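Local coordinates for acyl-CoA dehydrogenase domain protein Tcur3481 (Thermomonospora curvata, PDB 6WY9) that binds flavin adenine dinucleotide and probably catalyses the dehydrogenation of acyl-CoA thioesters, at residues R30-E33 with I39-T42; W187-T190 with D196-G199; V299-A304 with S348-R353. One frame throughout, in Å; residues are numbered along the deposited sequence.

Along the chain the three contacts come in series. Contact 1 joins helices 26-33 and 41-49 in the N-terminal part, contact 2 is the hairpin of strands 185-191 and 197-203 in the mixed sheet, and contact 3 pairs helices 295-319 and 347-362. The centres of contacts 1 and 2 are 16 Å apart, their nearest atoms about 5 Å; R189 bonds to E36 in the loop that contact 1 encloses, and S156 meets both I39 and D196. Contact 3 lies 31 Å from contact 1 and 26 Å from contact 2, centre to centre. Contacts 1 and 2 probably line a seam between N-terminal helices and sheet; contact 3 lies in C-terminal helices also touched by neighbouring subunits.

Contact 1: residues R30-E33 with I39-T42; sequences RAVE and IDET
The two methyls of V32 pack on the I39 backbone and the D40 CB. With chi1 at 168°, CG1 is anti to the backbone N and lies 3.8 Å from I39 N, while CG2 is beside the backbone N and lies 3.7 Å from D40 CB; the V32 and D40 side chains cross at about a right angle. Replacing V32 by an alanine removes both branches and is likely to open a gap facing the I39 backbone and the D40 methylene.

No hydrogen bond crosses the contact; the polar groups pair within their own segment or with residues beyond it. D40 is the N-cap of helix 41-49: its OD1 receives a weak bond from T42 N at 3.0 Å and also accepts from L43 N, while R28 supplies a salt bridge to the same oxygen. In helix 26-33, R30 NE reaches E33 OE1 at 2.6 Å and 170°, in the guanidinium plane and on the anti lone pair of OE1. D327 and R332 extend this pair into a charged network.

The contact closes the short connection between helices 26-33 and 41-49, with V32 resting on P84 and I39 on P86 and S156, the last in the loop between strands 144-154 and 160-169.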
ATOM      1  N   ARG B  30      -9.385   4.111 -32.958  1.00 44.12           N
ATOM      2  CA  ARG B  30     -10.723   4.670 -32.863  1.00 46.22           C
ATOM      3  C   ARG B  30     -11.677   3.971 -33.838  1.00 44.88           C
ATOM      4  O   ARG B  30     -12.806   3.627 -33.473  1.00 45.51           O
ATOM      5  CB  ARG B  30     -10.653   6.181 -33.128  1.00 49.87           C
ATOM      6  CG  ARG B  30     -12.026   6.832 -33.200  1.00 56.21           C
ATOM      7  CD  ARG B  30     -12.839   6.564 -31.928  1.00 62.20           C
ATOM      8  NE  ARG B  30     -12.101   6.851 -30.679  1.00 67.39           N
ATOM      9  CZ  ARG B  30     -11.787   8.065 -30.227  1.00 72.84           C
ATOM     10  NH1 ARG B  30     -12.124   9.156 -30.916  1.00 77.07           N
ATOM     11  NH2 ARG B  30     -11.113   8.196 -29.087  1.00 72.54           N
ATOM     12  N   ALA B  31     -11.230   3.747 -35.074  1.00 44.02           N
ATOM     13  CA  ALA B  31     -12.032   2.999 -36.043  1.00 45.07           C
ATOM     14  C   ALA B  31     -12.381   1.613 -35.514  1.00 45.24           C
ATOM     15  O   ALA B  31     -13.523   1.156 -35.631  1.00 46.34           O
ATOM     16  CB  ALA B  31     -11.269   2.879 -37.363  1.00 47.26           C
ATOM     17  N   VAL B  32     -11.408   0.909 -34.940  1.00 43.36           N
ATOM     18  CA  VAL B  32     -11.685  -0.472 -34.553  1.00 44.38           C
ATOM     19  C   VAL B  32     -12.556  -0.513 -33.292  1.00 44.29           C
ATOM     20  O   VAL B  32     -13.496  -1.318 -33.190  1.00 45.22           O
ATOM     21  CB  VAL B  32     -10.367  -1.251 -34.378  1.00 44.24           C
ATOM     22  CG1 VAL B  32     -10.634  -2.630 -33.679  1.00 44.69           C
ATOM     23  CG2 VAL B  32      -9.752  -1.494 -35.754  1.00 41.78           C
ATOM     24  N   GLU B  33     -12.305   0.391 -32.348  1.00 42.96           N
ATOM     25  CA  GLU B  33     -13.033   0.325 -31.082  1.00 43.22           C
ATOM     26  C   GLU B  33     -14.480   0.825 -31.217  1.00 44.38           C
ATOM     27  O   GLU B  33     -15.247   0.701 -30.263  1.00 45.46           O
ATOM     28  CB  GLU B  33     -12.258   1.084 -29.984  1.00 42.96           C
ATOM     29  CG  GLU B  33     -12.377   2.604 -30.131  1.00 45.67           C
ATOM     30  CD  GLU B  33     -11.398   3.397 -29.252  1.00 48.39           C
ATOM     31  OE1 GLU B  33     -11.267   4.647 -29.475  1.00 48.86           O
ATOM     32  OE2 GLU B  33     -10.764   2.771 -28.358  1.00 49.02           O
ATOM     33  N   ILE B  39     -12.528  -5.929 -33.517  1.00 44.55           N
ATOM     34  CA  ILE B  39     -11.360  -6.714 -33.899  1.00 44.68           C
ATOM     35  C   ILE B  39     -10.794  -6.159 -35.202  1.00 46.05           C
ATOM     36  O   ILE B  39     -11.525  -6.013 -36.198  1.00 47.81           O
ATOM     37  CB  ILE B  39     -11.708  -8.204 -34.094  1.00 46.31           C
ATOM     38  CG1 ILE B  39     -12.144  -8.855 -32.754  1.00 45.87           C
ATOM     39  CG2 ILE B  39     -10.499  -8.909 -34.731  1.00 47.35           C
ATOM     40  CD1 ILE B  39     -12.607 -10.331 -32.857  1.00 45.43           C
ATOM     41  N   ASP B  40      -9.488  -5.959 -35.239  1.00 44.48           N
ATOM     42  CA  ASP B  40      -8.860  -5.424 -36.442  1.00 45.47           C
ATOM     43  C   ASP B  40      -8.481  -6.608 -37.317  1.00 46.99           C
ATOM     44  O   ASP B  40      -7.477  -7.283 -37.061  1.00 47.50           O
ATOM     45  CB  ASP B  40      -7.651  -4.578 -36.080  1.00 43.51           C
ATOM     46  CG  ASP B  40      -7.007  -3.888 -37.277  1.00 44.85           C
ATOM     47  OD1 ASP B  40      -7.239  -4.285 -38.435  1.00 46.27           O
ATOM     48  OD2 ASP B  40      -6.264  -2.904 -37.027  1.00 44.70           O
ATOM     49  N   GLU B  41      -9.268  -6.824 -38.371  1.00 48.61           N
ATOM     50  CA  GLU B  41      -9.056  -7.974 -39.246  1.00 50.71           C
ATOM     51  C   GLU B  41      -7.837  -7.770 -40.131  1.00 52.19           C
ATOM     52  O   GLU B  41      -7.238  -8.746 -40.607  1.00 51.99           O
ATOM     53  CB  GLU B  41     -10.286  -8.209 -40.114  1.00 57.40           C
ATOM     54  CG  GLU B  41     -11.535  -8.510 -39.350  1.00 61.18           C
ATOM     55  CD  GLU B  41     -11.498  -9.871 -38.665  1.00 65.34           C
ATOM     56  OE1 GLU B  41     -10.640 -10.717 -39.010  1.00 67.23           O
ATOM     57  OE2 GLU B  41     -12.337 -10.084 -37.769  1.00 66.24           O
ATOM     58  N   THR B  42      -7.491  -6.506 -40.398  1.00 50.50           N
ATOM     59  CA  THR B  42      -6.296  -6.221 -41.181  1.00 50.91           C
ATOM     60  C   THR B  42      -5.054  -6.591 -40.386  1.00 48.01           C
ATOM     61  O   THR B  42      -4.155  -7.280 -40.887  1.00 49.04           O
ATOM     62  CB  THR B  42      -6.280  -4.740 -41.580  1.00 50.73           C
ATOM     63  OG1 THR B  42      -7.482  -4.468 -42.322  1.00 53.29           O
ATOM     64  CG2 THR B  42      -5.057  -4.465 -42.499  1.00 52.51           C
TER

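Contact 2: residues W187-T190 with D196-G199; sequences WERT and DMAG
M197 turns its CG anti to the backbone N (chi1 -167°) and then bends at both chi2 and chi3, while R189 sends its CG anti to the carbonyl carbon and bends at chi3; together these torsions bring the methionine against one face of the guanidinium. The evidence is M197 CG standing 3.6 Å from R189 CZ, over that face and displaced toward its rim, with the two side chains crossing at about a right angle. M197 CE adds a contact with R189 NH2, and its SD packs against the T190 carbonyl. The polar end of R189 is directed by the carbonyl of E36, which accepts from NH2.

These side chains sit on the beta hairpin of strands 185-191 and 197-203, part of the beta domain that acyl-CoA dehydrogenases insert between their helical regions. The short axes run at 153°, close to antiparallel. T190 and A198 form a hydrogen-bonded pair: T190 N gives to A198 O at 2.8 Å, and A198 N returns a bond to T190 O at 2.9 Å. At the adjacent pair, R189 and G199, which is non-hydrogen-bonded, CA-H...O contacts take over: G199 CA approaches E188 O at 3.3 Å, and R189 CA lies equally far, 3.3 Å, from A198 O.

G199 CA comes within 4.2 Å of W187 CD1, meeting the indole obliquely. A beta carbon on G199 would fall only 3.1 Å from W187 CD1, a tight fit. On the face shared by T190 and A198, the methyls T190 CG2 and A198 CB touch at 3.9 Å, and T190 OG1 bonds to the backbone of a neighbouring subunit.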
ATOM      1  N   TRP B 187     -25.495 -16.522 -27.982  1.00 55.78           N
ATOM      2  CA  TRP B 187     -24.911 -15.574 -27.039  1.00 56.13           C
ATOM      3  C   TRP B 187     -25.517 -14.189 -27.190  1.00 55.22           C
ATOM      4  O   TRP B 187     -26.189 -13.874 -28.171  1.00 56.42           O
ATOM      5  CB  TRP B 187     -23.380 -15.507 -27.136  1.00 58.90           C
ATOM      6  CG  TRP B 187     -22.838 -15.123 -28.448  1.00 65.70           C
ATOM      7  CD1 TRP B 187     -22.606 -13.848 -28.898  1.00 67.67           C
ATOM      8  CD2 TRP B 187     -22.387 -16.003 -29.481  1.00 70.08           C
ATOM      9  NE1 TRP B 187     -22.060 -13.883 -30.159  1.00 70.02           N
ATOM     10  CE2 TRP B 187     -21.911 -15.193 -30.542  1.00 72.18           C
ATOM     11  CE3 TRP B 187     -22.346 -17.393 -29.622  1.00 72.93           C
ATOM     12  CZ2 TRP B 187     -21.410 -15.732 -31.732  1.00 75.44           C
ATOM     13  CZ3 TRP B 187     -21.844 -17.929 -30.809  1.00 75.82           C
ATOM     14  CH2 TRP B 187     -21.382 -17.099 -31.844  1.00 77.22           C
ATOM     15  N   GLU B 188     -25.325 -13.396 -26.145  1.00 54.77           N
ATOM     16  CA  GLU B 188     -25.634 -11.976 -26.148  1.00 57.27           C
ATOM     17  C   GLU B 188     -24.328 -11.197 -26.162  1.00 53.01           C
ATOM     18  O   GLU B 188     -23.465 -11.402 -25.300  1.00 50.09           O
ATOM     19  CB  GLU B 188     -26.458 -11.585 -24.917  1.00 61.85           C
ATOM     20  CG  GLU B 188     -27.880 -12.116 -24.927  1.00 68.05           C
ATOM     21  CD  GLU B 188     -28.695 -11.716 -23.695  1.00 71.83           C
ATOM     22  OE1 GLU B 188     -28.123 -11.298 -22.670  1.00 71.28           O
ATOM     23  OE2 GLU B 188     -29.933 -11.832 -23.759  1.00 76.01           O
ATOM     24  N   ARG B 189     -24.187 -10.302 -27.132  1.00 51.74           N
ATOM     25  CA  ARG B 189     -23.022  -9.429 -27.151  1.00 49.09           C
ATOM     26  C   ARG B 189     -23.030  -8.517 -25.923  1.00 46.49           C
ATOM     27  O   ARG B 189     -24.081  -8.024 -25.503  1.00 47.22           O
ATOM     28  CB  ARG B 189     -23.031  -8.618 -28.429  1.00 50.62           C
ATOM     29  CG  ARG B 189     -22.951  -9.506 -29.660  1.00 54.45           C
ATOM     30  CD  ARG B 189     -23.417  -8.821 -30.946  1.00 60.19           C
ATOM     31  NE  ARG B 189     -22.968  -7.430 -31.081  1.00 63.65           N
ATOM     32  CZ  ARG B 189     -21.811  -7.066 -31.630  1.00 66.41           C
ATOM     33  NH1 ARG B 189     -20.976  -8.010 -32.081  1.00 67.51           N
ATOM     34  NH2 ARG B 189     -21.483  -5.766 -31.731  1.00 66.67           N
ATOM     35  N   THR B 190     -21.858  -8.293 -25.340  1.00 45.71           N
ATOM     36  CA  THR B 190     -21.763  -7.424 -24.169  1.00 46.09           C
ATOM     37  C   THR B 190     -20.436  -6.672 -24.237  1.00 43.42           C
ATOM     38  O   THR B 190     -19.380  -7.276 -24.448  1.00 41.25           O
ATOM     39  CB  THR B 190     -21.911  -8.239 -22.861  1.00 48.22           C
ATOM     40  OG1 THR B 190     -21.989  -7.368 -21.727  1.00 48.91           O
ATOM     41  CG2 THR B 190     -20.783  -9.240 -22.658  1.00 48.36           C
ATOM     42  N   ASP B 196     -13.682  -4.389 -25.680  1.00 40.63           N
ATOM     43  CA  ASP B 196     -13.891  -5.624 -26.418  1.00 41.42           C
ATOM     44  C   ASP B 196     -15.392  -5.857 -26.549  1.00 41.55           C
ATOM     45  O   ASP B 196     -16.189  -5.349 -25.754  1.00 41.50           O
ATOM     46  CB  ASP B 196     -13.230  -6.809 -25.680  1.00 40.33           C
ATOM     47  CG  ASP B 196     -13.417  -8.157 -26.415  1.00 41.53           C
ATOM     48  OD1 ASP B 196     -13.144  -8.205 -27.641  1.00 42.72           O
ATOM     49  OD2 ASP B 196     -13.812  -9.188 -25.764  1.00 39.61           O
ATOM     50  N   MET B 197     -15.784  -6.636 -27.539  1.00 41.66           N
ATOM     51  CA  MET B 197     -17.167  -7.091 -27.607  1.00 42.97           C
ATOM     52  C   MET B 197     -17.175  -8.581 -27.234  1.00 43.23           C
ATOM     53  O   MET B 197     -16.836  -9.440 -28.057  1.00 44.25           O
ATOM     54  CB  MET B 197     -17.780  -6.843 -28.974  1.00 44.34           C
ATOM     55  CG  MET B 197     -19.308  -7.001 -28.988  1.00 49.65           C
ATOM     56  SD  MET B 197     -20.177  -5.761 -27.954  1.00 54.36           S
ATOM     57  CE  MET B 197     -19.841  -4.175 -28.754  1.00 54.41           C
ATOM     58  N   ALA B 198     -17.547  -8.865 -25.982  1.00 42.72           N
ATOM     59  CA  ALA B 198     -17.601 -10.218 -25.434  1.00 41.87           C
ATOM     60  C   ALA B 198     -18.986 -10.823 -25.678  1.00 44.30           C
ATOM     61  O   ALA B 198     -19.898 -10.166 -26.194  1.00 44.65           O
ATOM     62  CB  ALA B 198     -17.250 -10.205 -23.938  1.00 39.44           C
ATOM     63  N   GLY B 199     -19.154 -12.094 -25.310  1.00 45.09           N
ATOM     64  CA  GLY B 199     -20.454 -12.741 -25.446  1.00 46.17           C
ATOM     65  C   GLY B 199     -20.822 -13.449 -24.141  1.00 46.17           C
ATOM     66  O   GLY B 199     -19.986 -14.153 -23.565  1.00 45.52           O
TER

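Contact 3: residues V299-A304 with S348-R353; sequences VAKWWA and SADLQR
K301 NZ is gripped by T343 O in a hydrogen bond and by D305 OD1 in a salt bridge, with D350 OD2 a longer and doubtful third partner, 3.5 Å from K301 NZ. The last is the polar interaction that spans helices 295-319 and 347-362, two members of the helical C-terminal domain of the acyl-CoA dehydrogenase fold. D350 OD2 lies too close to another atom of the model, which makes this bond the least certain of the three. K301 reaches the site with CG anti to its backbone N (chi1 -179°) and with bends at chi2 and chi4, its side chain crossing that of D350 at about a right angle.

The apolar half of the contact is a CH-pi interaction. L351 CD2 stands 3.5 Å from the centroid of the five-membered ring of W302, 21° off the ring normal; on the indole as a whole the methyl lies over the face, displaced toward the rim. The backbones come nearest at W302 and D350, whose CA atoms are 6.1 Å apart. A347, at the start of helix 347-362, also touches W302, an apolar side chain of a neighbouring subunit packs on it, and a basic side chain of that subunit rests on L351.

Within helix 295-319, W303 presents one ring face to W302, with W302 CZ3 lying 3.6 Å above the W303 plane, over the centre of the ring. At the pyrrole side of W302, both L351 methyls approach one nitrogen: CD2 is 3.4 Å and CD1 3.7 Å from W302 NE1.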
ATOM      1  N   VAL B 299       1.572 -16.622  -9.236  1.00 35.50           N
ATOM      2  CA  VAL B 299       2.444 -15.514  -8.855  1.00 34.78           C
ATOM      3  C   VAL B 299       2.550 -14.521 -10.010  1.00 35.94           C
ATOM      4  O   VAL B 299       2.416 -13.309  -9.814  1.00 35.27           O
ATOM      5  CB  VAL B 299       3.844 -16.019  -8.418  1.00 35.84           C
ATOM      6  CG1 VAL B 299       4.840 -14.866  -8.329  1.00 33.13           C
ATOM      7  CG2 VAL B 299       3.784 -16.708  -7.036  1.00 34.70           C
ATOM      8  N   ALA B 300       2.791 -15.017 -11.229  1.00 36.18           N
ATOM      9  CA  ALA B 300       2.845 -14.075 -12.348  1.00 36.55           C
ATOM     10  C   ALA B 300       1.522 -13.333 -12.479  1.00 34.70           C
ATOM     11  O   ALA B 300       1.502 -12.117 -12.675  1.00 35.44           O
ATOM     12  CB  ALA B 300       3.191 -14.797 -13.646  1.00 37.39           C
ATOM     13  N   LYS B 301       0.408 -14.048 -12.342  1.00 36.77           N
ATOM     14  CA  LYS B 301      -0.916 -13.433 -12.493  1.00 35.42           C
ATOM     15  C   LYS B 301      -1.211 -12.440 -11.375  1.00 36.84           C
ATOM     16  O   LYS B 301      -1.823 -11.383 -11.614  1.00 35.79           O
ATOM     17  CB  LYS B 301      -1.987 -14.544 -12.548  1.00 38.46           C
ATOM     18  CG  LYS B 301      -3.437 -14.052 -12.738  1.00 40.14           C
ATOM     19  CD  LYS B 301      -3.552 -13.180 -14.021  1.00 43.89           C
ATOM     20  CE  LYS B 301      -5.031 -13.028 -14.454  1.00 47.57           C
ATOM     21  NZ  LYS B 301      -5.957 -12.677 -13.314  1.00 49.75           N
ATOM     22  N   TRP B 302      -0.818 -12.756 -10.127  1.00 34.82           N
ATOM     23  CA  TRP B 302      -1.051 -11.787  -9.055  1.00 33.21           C
ATOM     24  C   TRP B 302      -0.271 -10.496  -9.303  1.00 33.72           C
ATOM     25  O   TRP B 302      -0.800  -9.391  -9.101  1.00 34.21           O
ATOM     26  CB  TRP B 302      -0.673 -12.372  -7.679  1.00 32.94           C
ATOM     27  CG  TRP B 302      -0.811 -11.308  -6.593  1.00 33.75           C
ATOM     28  CD1 TRP B 302      -1.966 -10.943  -5.963  1.00 34.52           C
ATOM     29  CD2 TRP B 302       0.224 -10.463  -6.060  1.00 33.93           C
ATOM     30  NE1 TRP B 302      -1.728  -9.941  -5.050  1.00 35.46           N
ATOM     31  CE2 TRP B 302      -0.384  -9.633  -5.079  1.00 33.83           C
ATOM     32  CE3 TRP B 302       1.611 -10.347  -6.292  1.00 33.05           C
ATOM     33  CZ2 TRP B 302       0.335  -8.698  -4.325  1.00 32.79           C
ATOM     34  CZ3 TRP B 302       2.337  -9.386  -5.541  1.00 34.90           C
ATOM     35  CH2 TRP B 302       1.681  -8.559  -4.587  1.00 34.35           C
ATOM     36  N   TRP B 303       0.999 -10.611  -9.712  1.00 33.13           N
ATOM     37  CA  TRP B 303       1.770  -9.407 -10.061  1.00 34.74           C
ATOM     38  C   TRP B 303       1.066  -8.601 -11.154  1.00 34.90           C
ATOM     39  O   TRP B 303       0.994  -7.369 -11.075  1.00 35.45           O
ATOM     40  CB  TRP B 303       3.190  -9.791 -10.495  1.00 33.95           C
ATOM     41  CG  TRP B 303       4.113  -9.810  -9.325  1.00 34.42           C
ATOM     42  CD1 TRP B 303       4.624 -10.919  -8.687  1.00 35.51           C
ATOM     43  CD2 TRP B 303       4.538  -8.678  -8.573  1.00 33.48           C
ATOM     44  NE1 TRP B 303       5.374 -10.534  -7.609  1.00 35.14           N
ATOM     45  CE2 TRP B 303       5.343  -9.158  -7.513  1.00 35.31           C
ATOM     46  CE3 TRP B 303       4.339  -7.289  -8.707  1.00 33.63           C
ATOM     47  CZ2 TRP B 303       5.950  -8.312  -6.580  1.00 34.78           C
ATOM     48  CZ3 TRP B 303       4.959  -6.425  -7.797  1.00 34.30           C
ATOM     49  CH2 TRP B 303       5.771  -6.941  -6.733  1.00 35.45           C
ATOM     50  N   ALA B 304       0.531  -9.296 -12.175  1.00 35.10           N
ATOM     51  CA  ALA B 304      -0.265  -8.633 -13.213  1.00 35.90           C
ATOM     52  C   ALA B 304      -1.467  -7.931 -12.608  1.00 37.42           C
ATOM     53  O   ALA B 304      -1.781  -6.787 -12.973  1.00 38.41           O
ATOM     54  CB  ALA B 304      -0.758  -9.665 -14.251  1.00 34.24           C
ATOM     55  N   SER B 348      -7.299 -10.400  -5.072  1.00 35.84           N
ATOM     56  CA  SER B 348      -7.655 -11.102  -3.819  1.00 36.00           C
ATOM     57  C   SER B 348      -7.972 -12.578  -4.061  1.00 35.11           C
ATOM     58  O   SER B 348      -7.521 -13.459  -3.305  1.00 34.23           O
ATOM     59  CB  SER B 348      -8.842 -10.405  -3.140  1.00 36.00           C
ATOM     60  OG  SER B 348      -8.474  -9.117  -2.699  1.00 37.97           O
ATOM     61  N   ALA B 349      -8.722 -12.885  -5.136  1.00 34.89           N
ATOM     62  CA  ALA B 349      -8.998 -14.274  -5.458  1.00 37.17           C
ATOM     63  C   ALA B 349      -7.703 -15.024  -5.713  1.00 38.32           C
ATOM     64  O   ALA B 349      -7.550 -16.196  -5.326  1.00 36.27           O
ATOM     65  CB  ALA B 349      -9.944 -14.363  -6.700  1.00 37.60           C
ATOM     66  N   ASP B 350      -6.786 -14.403  -6.453  1.00 38.14           N
ATOM     67  CA  ASP B 350      -5.560 -15.123  -6.779  1.00 38.50           C
ATOM     68  C   ASP B 350      -4.729 -15.404  -5.530  1.00 35.04           C
ATOM     69  O   ASP B 350      -4.115 -16.467  -5.436  1.00 34.90           O
ATOM     70  CB  ASP B 350      -4.784 -14.354  -7.828  1.00 42.50           C
ATOM     71  CG  ASP B 350      -5.424 -14.549  -9.214  1.00 47.75           C
ATOM     72  OD1 ASP B 350      -5.990 -15.648  -9.516  1.00 51.34           O
ATOM     73  OD2 ASP B 350      -5.384 -13.620  -9.976  1.00 49.83           O
ATOM     74  N   LEU B 351      -4.695 -14.477  -4.576  1.00 34.58           N
ATOM     75  CA  LEU B 351      -4.016 -14.772  -3.314  1.00 35.74           C
ATOM     76  C   LEU B 351      -4.690 -15.911  -2.584  1.00 37.41           C
ATOM     77  O   LEU B 351      -4.016 -16.758  -1.994  1.00 37.94           O
ATOM     78  CB  LEU B 351      -3.952 -13.527  -2.410  1.00 33.87           C
ATOM     79  CG  LEU B 351      -3.076 -12.347  -2.877  1.00 35.37           C
ATOM     80  CD1 LEU B 351      -3.130 -11.142  -1.868  1.00 35.63           C
ATOM     81  CD2 LEU B 351      -1.583 -12.782  -3.169  1.00 36.23           C
ATOM     82  N   GLN B 352      -6.027 -15.958  -2.594  1.00 36.48           N
ATOM     83  CA  GLN B 352      -6.683 -17.067  -1.909  1.00 35.11           C
ATOM     84  C   GLN B 352      -6.325 -18.418  -2.534  1.00 36.60           C
ATOM     85  O   GLN B 352      -5.996 -19.379  -1.827  1.00 35.81           O
ATOM     86  CB  GLN B 352      -8.190 -16.874  -1.907  1.00 34.66           C
ATOM     87  CG  GLN B 352      -8.894 -18.008  -1.107  1.00 34.77           C
ATOM     88  CD  GLN B 352     -10.353 -17.683  -0.923  1.00 38.03           C
ATOM     89  OE1 GLN B 352     -10.702 -16.766  -0.125  1.00 37.75           O
ATOM     90  NE2 GLN B 352     -11.249 -18.407  -1.664  1.00 37.57           N
ATOM     91  N   ARG B 353      -6.388 -18.506  -3.862  1.00 36.15           N
ATOM     92  CA  ARG B 353      -6.038 -19.730  -4.558  1.00 40.10           C
ATOM     93  C   ARG B 353      -4.578 -20.104  -4.307  1.00 37.84           C
ATOM     94  O   ARG B 353      -4.253 -21.279  -4.069  1.00 37.96           O
ATOM     95  CB  ARG B 353      -6.314 -19.561  -6.058  1.00 43.72           C
ATOM     96  CG  ARG B 353      -6.202 -20.885  -6.824  1.00 52.93           C
ATOM     97  CD  ARG B 353      -6.663 -20.740  -8.297  1.00 61.05           C
ATOM     98  NE  ARG B 353      -8.122 -20.577  -8.412  1.00 67.94           N
ATOM     99  CZ  ARG B 353      -9.005 -21.565  -8.240  1.00 72.87           C
ATOM    100  NH1 ARG B 353     -10.300 -21.331  -8.356  1.00 73.59           N
ATOM    101  NH2 ARG B 353      -8.586 -22.780  -7.924  1.00 76.48           N
TER